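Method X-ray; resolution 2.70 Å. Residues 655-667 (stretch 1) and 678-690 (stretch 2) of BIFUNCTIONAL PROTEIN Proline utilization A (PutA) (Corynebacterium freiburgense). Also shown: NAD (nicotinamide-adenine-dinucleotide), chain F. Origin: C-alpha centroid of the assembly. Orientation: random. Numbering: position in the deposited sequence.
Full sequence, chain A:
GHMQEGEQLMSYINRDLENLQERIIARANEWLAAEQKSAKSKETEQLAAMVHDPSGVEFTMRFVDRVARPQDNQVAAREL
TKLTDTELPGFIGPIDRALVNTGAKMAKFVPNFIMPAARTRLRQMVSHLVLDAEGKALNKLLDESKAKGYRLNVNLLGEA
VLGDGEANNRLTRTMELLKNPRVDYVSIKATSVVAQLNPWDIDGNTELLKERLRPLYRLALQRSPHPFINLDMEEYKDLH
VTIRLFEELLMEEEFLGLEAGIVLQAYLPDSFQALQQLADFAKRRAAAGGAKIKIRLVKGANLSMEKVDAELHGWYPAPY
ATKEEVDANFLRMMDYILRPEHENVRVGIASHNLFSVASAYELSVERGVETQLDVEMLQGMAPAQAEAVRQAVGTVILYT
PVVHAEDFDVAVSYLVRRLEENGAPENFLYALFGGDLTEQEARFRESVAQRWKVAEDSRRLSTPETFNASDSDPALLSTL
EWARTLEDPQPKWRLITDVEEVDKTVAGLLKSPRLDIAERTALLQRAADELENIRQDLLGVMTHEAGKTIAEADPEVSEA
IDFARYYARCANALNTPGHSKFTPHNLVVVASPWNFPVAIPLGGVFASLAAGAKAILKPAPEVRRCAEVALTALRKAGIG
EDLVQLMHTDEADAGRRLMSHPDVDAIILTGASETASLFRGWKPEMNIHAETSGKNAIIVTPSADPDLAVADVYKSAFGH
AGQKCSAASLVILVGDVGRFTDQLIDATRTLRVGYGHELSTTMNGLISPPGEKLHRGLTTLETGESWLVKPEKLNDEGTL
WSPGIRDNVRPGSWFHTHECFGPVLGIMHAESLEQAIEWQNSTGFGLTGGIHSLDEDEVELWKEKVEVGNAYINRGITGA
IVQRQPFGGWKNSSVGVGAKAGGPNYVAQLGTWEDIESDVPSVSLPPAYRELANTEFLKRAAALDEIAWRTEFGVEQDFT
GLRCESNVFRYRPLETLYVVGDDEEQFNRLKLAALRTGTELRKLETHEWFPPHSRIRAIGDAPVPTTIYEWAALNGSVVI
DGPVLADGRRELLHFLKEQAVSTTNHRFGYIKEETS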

# COMPACT_ATOMS: atom_id res chain seq x y z
N GLY A 655 17.69 25.30 21.43
CA GLY A 655 17.62 24.57 20.17
C GLY A 655 18.72 24.98 19.21
O GLY A 655 19.38 24.13 18.61
N ARG A 656 18.94 26.28 19.07
CA ARG A 656 20.00 26.76 18.20
C ARG A 656 21.36 26.28 18.68
O ARG A 656 22.21 25.88 17.88
CB ARG A 656 19.96 28.29 18.14
CG ARG A 656 21.18 28.89 17.50
CD ARG A 656 20.97 30.31 17.04
NE ARG A 656 22.11 30.77 16.24
CZ ARG A 656 22.22 32.00 15.75
NH1 ARG A 656 21.27 32.90 15.99
NH2 ARG A 656 23.26 32.32 15.01
N ARG A 657 21.56 26.29 19.99
CA ARG A 657 22.79 25.78 20.55
C ARG A 657 22.95 24.29 20.23
O ARG A 657 24.06 23.82 19.96
CB ARG A 657 22.81 26.05 22.06
CG ARG A 657 24.02 25.59 22.79
CD ARG A 657 25.28 26.20 22.20
NE ARG A 657 26.46 25.67 22.87
CZ ARG A 657 27.69 25.70 22.37
NH1 ARG A 657 27.93 26.24 21.18
NH2 ARG A 657 28.69 25.19 23.08
N LEU A 658 21.85 23.53 20.24
CA LEU A 658 21.98 22.13 19.88
C LEU A 658 22.31 21.95 18.40
O LEU A 658 23.20 21.18 18.05
CB LEU A 658 20.71 21.36 20.25
CG LEU A 658 20.75 19.88 19.83
CD1 LEU A 658 21.99 19.23 20.37
CD2 LEU A 658 19.57 19.18 20.38
N MET A 659 21.61 22.66 17.51
CA MET A 659 21.84 22.42 16.09
C MET A 659 23.17 22.99 15.62
O MET A 659 23.72 22.50 14.63
CB MET A 659 20.73 23.02 15.23
CG MET A 659 19.37 22.49 15.54
SD MET A 659 19.28 20.70 15.63
CE MET A 659 17.57 20.52 16.19
N SER A 660 23.67 24.04 16.26
CA SER A 660 24.94 24.64 15.84
C SER A 660 26.12 24.08 16.62
O SER A 660 27.24 24.58 16.46
CB SER A 660 24.91 26.16 15.99
OG SER A 660 25.00 26.57 17.35
N HIS A 661 25.91 23.08 17.45
CA HIS A 661 26.92 22.74 18.44
C HIS A 661 28.22 22.28 17.77
O HIS A 661 28.19 21.50 16.81
CB HIS A 661 26.40 21.69 19.41
CG HIS A 661 27.29 21.51 20.58
ND1 HIS A 661 28.53 20.91 20.49
CD2 HIS A 661 27.17 21.94 21.86
CE1 HIS A 661 29.11 20.93 21.67
NE2 HIS A 661 28.30 21.55 22.52
N PRO A 662 29.38 22.76 18.24
CA PRO A 662 30.65 22.40 17.57
C PRO A 662 30.93 20.91 17.55
O PRO A 662 31.65 20.47 16.65
CB PRO A 662 31.71 23.13 18.38
CG PRO A 662 30.95 24.21 19.13
CD PRO A 662 29.57 23.70 19.35
N ASP A 663 30.38 20.12 18.47
CA ASP A 663 30.64 18.69 18.56
C ASP A 663 29.54 17.83 17.96
O ASP A 663 29.50 16.62 18.24
CB ASP A 663 30.85 18.26 20.02
CG ASP A 663 31.99 19.00 20.68
OD1 ASP A 663 33.03 19.21 20.01
OD2 ASP A 663 31.84 19.39 21.87
N VAL A 664 28.62 18.40 17.20
CA VAL A 664 27.63 17.60 16.48
C VAL A 664 28.16 17.39 15.07
O VAL A 664 28.42 18.36 14.35
CB VAL A 664 26.25 18.27 16.49
CG1 VAL A 664 25.31 17.58 15.56
CG2 VAL A 664 25.67 18.26 17.90
N ASP A 665 28.36 16.13 14.68
CA ASP A 665 28.99 15.85 13.40
C ASP A 665 28.01 15.88 12.25
O ASP A 665 28.39 16.20 11.12
CB ASP A 665 29.70 14.49 13.44
CG ASP A 665 30.78 14.45 14.48
OD1 ASP A 665 31.61 15.37 14.46
OD2 ASP A 665 30.79 13.52 15.32
N ALA A 666 26.74 15.61 12.51
CA ALA A 666 25.76 15.73 11.44
C ALA A 666 24.38 15.93 12.02
O ALA A 666 24.08 15.48 13.13
CB ALA A 666 25.74 14.51 10.53
N ILE A 667 23.53 16.58 11.24
CA ILE A 667 22.11 16.70 11.52
C ILE A 667 21.37 15.92 10.46
O ILE A 667 21.64 16.08 9.26
CB ILE A 667 21.66 18.17 11.52
CG1 ILE A 667 22.31 18.93 12.67
CG2 ILE A 667 20.13 18.25 11.60
CD1 ILE A 667 22.08 20.41 12.61
N LEU A 678 18.19 27.64 7.50
CA LEU A 678 18.35 28.29 8.79
C LEU A 678 19.48 27.65 9.59
O LEU A 678 20.44 28.32 9.98
CB LEU A 678 17.04 28.21 9.57
CG LEU A 678 17.04 28.87 10.94
CD1 LEU A 678 16.95 30.36 10.80
CD2 LEU A 678 15.89 28.32 11.73
N PHE A 679 19.38 26.33 9.81
CA PHE A 679 20.39 25.61 10.59
C PHE A 679 21.77 25.82 9.99
O PHE A 679 22.73 26.17 10.70
CB PHE A 679 20.07 24.11 10.62
CG PHE A 679 18.84 23.72 11.43
CD1 PHE A 679 18.09 24.67 12.10
CD2 PHE A 679 18.44 22.39 11.50
CE1 PHE A 679 16.96 24.30 12.85
CE2 PHE A 679 17.33 22.01 12.25
CZ PHE A 679 16.58 22.96 12.93
N ARG A 680 21.89 25.63 8.68
CA ARG A 680 23.20 25.68 8.04
C ARG A 680 23.78 27.09 8.13
O ARG A 680 24.99 27.24 8.34
CB ARG A 680 23.09 25.21 6.59
CG ARG A 680 22.61 23.77 6.40
CD ARG A 680 22.52 23.46 4.93
NE ARG A 680 23.83 23.25 4.31
CZ ARG A 680 24.03 23.09 3.00
NH1 ARG A 680 23.02 23.14 2.15
NH2 ARG A 680 25.25 22.86 2.54
N GLY A 681 22.95 28.12 8.03
CA GLY A 681 23.42 29.47 8.26
C GLY A 681 24.19 29.64 9.55
O GLY A 681 25.12 30.44 9.63
N TRP A 682 23.79 28.91 10.61
CA TRP A 682 24.46 28.99 11.90
C TRP A 682 25.81 28.29 11.93
O TRP A 682 26.59 28.52 12.85
CB TRP A 682 23.62 28.35 13.00
CG TRP A 682 22.30 28.97 13.19
CD1 TRP A 682 21.98 30.25 12.92
CD2 TRP A 682 21.12 28.34 13.70
NE1 TRP A 682 20.67 30.47 13.23
CE2 TRP A 682 20.11 29.32 13.71
CE3 TRP A 682 20.82 27.04 14.14
CZ2 TRP A 682 18.81 29.05 14.14
CZ3 TRP A 682 19.54 26.77 14.56
CH2 TRP A 682 18.54 27.78 14.56
N LYS A 683 26.08 27.41 10.96
CA LYS A 683 27.35 26.68 10.89
C LYS A 683 27.51 26.13 9.48
O LYS A 683 27.25 24.94 9.24
CB LYS A 683 27.40 25.57 11.95
CG LYS A 683 28.53 24.56 11.85
CD LYS A 683 28.46 23.55 13.02
CE LYS A 683 29.26 22.27 12.72
NZ LYS A 683 29.12 21.28 13.83
N PRO A 684 27.88 26.98 8.51
CA PRO A 684 27.76 26.59 7.09
C PRO A 684 28.60 25.39 6.68
O PRO A 684 28.32 24.80 5.63
CB PRO A 684 28.14 27.86 6.31
CG PRO A 684 27.98 28.99 7.29
CD PRO A 684 28.10 28.43 8.68
N GLU A 685 29.59 24.98 7.46
CA GLU A 685 30.36 23.81 7.04
C GLU A 685 29.74 22.49 7.49
O GLU A 685 30.29 21.43 7.18
CB GLU A 685 31.81 23.88 7.56
CG GLU A 685 32.62 25.03 6.94
CD GLU A 685 34.11 25.00 7.29
OE1 GLU A 685 34.72 23.90 7.45
OE2 GLU A 685 34.67 26.09 7.45
N MET A 686 28.58 22.53 8.13
CA MET A 686 28.04 21.35 8.80
C MET A 686 27.60 20.29 7.80
O MET A 686 27.12 20.57 6.70
CB MET A 686 26.85 21.75 9.69
CG MET A 686 25.58 22.12 8.91
SD MET A 686 23.98 22.21 9.78
CE MET A 686 24.33 23.24 11.19
N ASN A 687 27.78 19.05 8.20
CA ASN A 687 27.14 17.92 7.55
C ASN A 687 25.66 17.88 7.91
O ASN A 687 25.29 17.72 9.08
CB ASN A 687 27.81 16.64 8.01
CG ASN A 687 29.20 16.56 7.58
OD1 ASN A 687 29.49 16.75 6.41
ND2 ASN A 687 30.09 16.32 8.51
N ILE A 688 24.80 17.99 6.90
CA ILE A 688 23.38 17.91 7.11
C ILE A 688 22.81 17.04 6.01
O ILE A 688 23.16 17.21 4.85
CB ILE A 688 22.74 19.31 7.10
CG1 ILE A 688 21.22 19.18 7.38
CG2 ILE A 688 23.12 20.05 5.80
CD1 ILE A 688 20.55 20.46 7.81
N HIS A 689 21.93 16.11 6.38
CA HIS A 689 21.20 15.28 5.43
C HIS A 689 19.71 15.52 5.65
O HIS A 689 19.16 15.11 6.67
CB HIS A 689 21.56 13.84 5.65
CG HIS A 689 23.02 13.61 5.71
ND1 HIS A 689 23.76 13.34 4.59
CD2 HIS A 689 23.89 13.68 6.74
CE1 HIS A 689 25.03 13.20 4.93
NE2 HIS A 689 25.14 13.41 6.23
N ALA A 690 19.06 16.22 4.71
CA ALA A 690 17.71 16.71 4.94
C ALA A 690 16.75 16.24 3.85
O ALA A 690 17.06 16.32 2.66
CB ALA A 690 17.69 18.23 5.03
PA NAD F . 10.34 22.50 10.62
O1A NAD F . 11.12 22.37 9.26
O2A NAD F . 10.20 24.00 11.02
O5B NAD F . 11.16 21.80 11.77
C5B NAD F . 11.33 20.40 11.86
C4B NAD F . 12.19 20.06 13.08
O4B NAD F . 13.27 20.97 13.30
C3B NAD F . 11.37 19.98 14.33
O3B NAD F . 11.88 19.07 15.23
C2B NAD F . 11.53 21.39 14.76
O2B NAD F . 11.08 21.65 16.05
C1B NAD F . 12.99 21.60 14.53
N9A NAD F . 13.35 23.01 14.52
C8A NAD F . 12.91 23.98 13.64
N7A NAD F . 13.47 25.17 13.96
C5A NAD F . 14.30 25.02 15.07
C6A NAD F . 15.12 25.87 15.81
N6A NAD F . 15.24 27.28 15.52
N1A NAD F . 15.81 25.38 16.85
C2A NAD F . 15.74 24.07 17.20
N3A NAD F . 14.96 23.21 16.50
C4A NAD F . 14.24 23.65 15.45
O3 NAD F . 8.96 21.72 10.41
PN NAD F . 7.49 22.09 10.97
O1N NAD F . 7.39 23.43 11.67
O2N NAD F . 7.17 21.11 12.06
O5D NAD F . 6.52 22.00 9.69
C5D NAD F . 6.79 22.86 8.60
C4D NAD F . 6.45 22.34 7.20
O4D NAD F . 7.16 21.19 6.78
C3D NAD F . 5.04 21.96 6.92
O3D NAD F . 4.14 23.00 6.98
C2D NAD F . 5.23 21.52 5.52
O2D NAD F . 4.97 22.58 4.67
C1D NAD F . 6.65 21.01 5.48

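The two stretches are joined at one end by parallel strands and at the other by helices that cross at 69°, with a lysine contact between them. In the strand pairing, Ile-667 uses both of its backbone polar groups: its N donates to Asn-687 O (3.0 Å), and its O accepts from His-689 N (2.9 Å). Both bonds are close to linear, with N-H...acceptor angles of 158° and 167°, and they straddle Ile-688 as expected for a parallel register. The same two acceptors also receive CA-H...O contacts, Asn-687 O from Ala-666 CA at 3.1 Å and Ile-667 O from Ile-688 CA at 3.3 Å. The side chain of Asn-687 satisfies another carbonyl, its ND2 donating to Asp-665 O (3.1 Å).

The all-t side chain of Lys-683 reaches the turn from His-661 to Val-664. Its NZ donates to His-661 O (3.1 Å) and Val-664 O (3.0 Å), so the ammonium is held by backbone carbonyls rather than by a carboxylate. His-661 O is shared, since it also accepts from Val-664 N (3.2 Å) to close the turn. Within that turn, His-661 ND1 accepts from Asp-663 N (2.9 Å). Arg-656 O is likewise shared, taking both Ser-660 N and Ser-660 OG at 2.9 Å as the helix ends.

Between the helices, the guanidinium of Arg-656 lies flat on Trp-682, with centres 3.6 Å apart and planes at 14°. Arg-656 NE and Trp-682 NE1 approach to 3.4 Å, but both are donors and no hydrogen bond forms; the contact is stacking and cation-pi. Met-659 CG sits over the face of Phe-679, 3.9 Å from the ring centroid, while Ile-667 CD1 packs 3.9 Å from Met-686 SD.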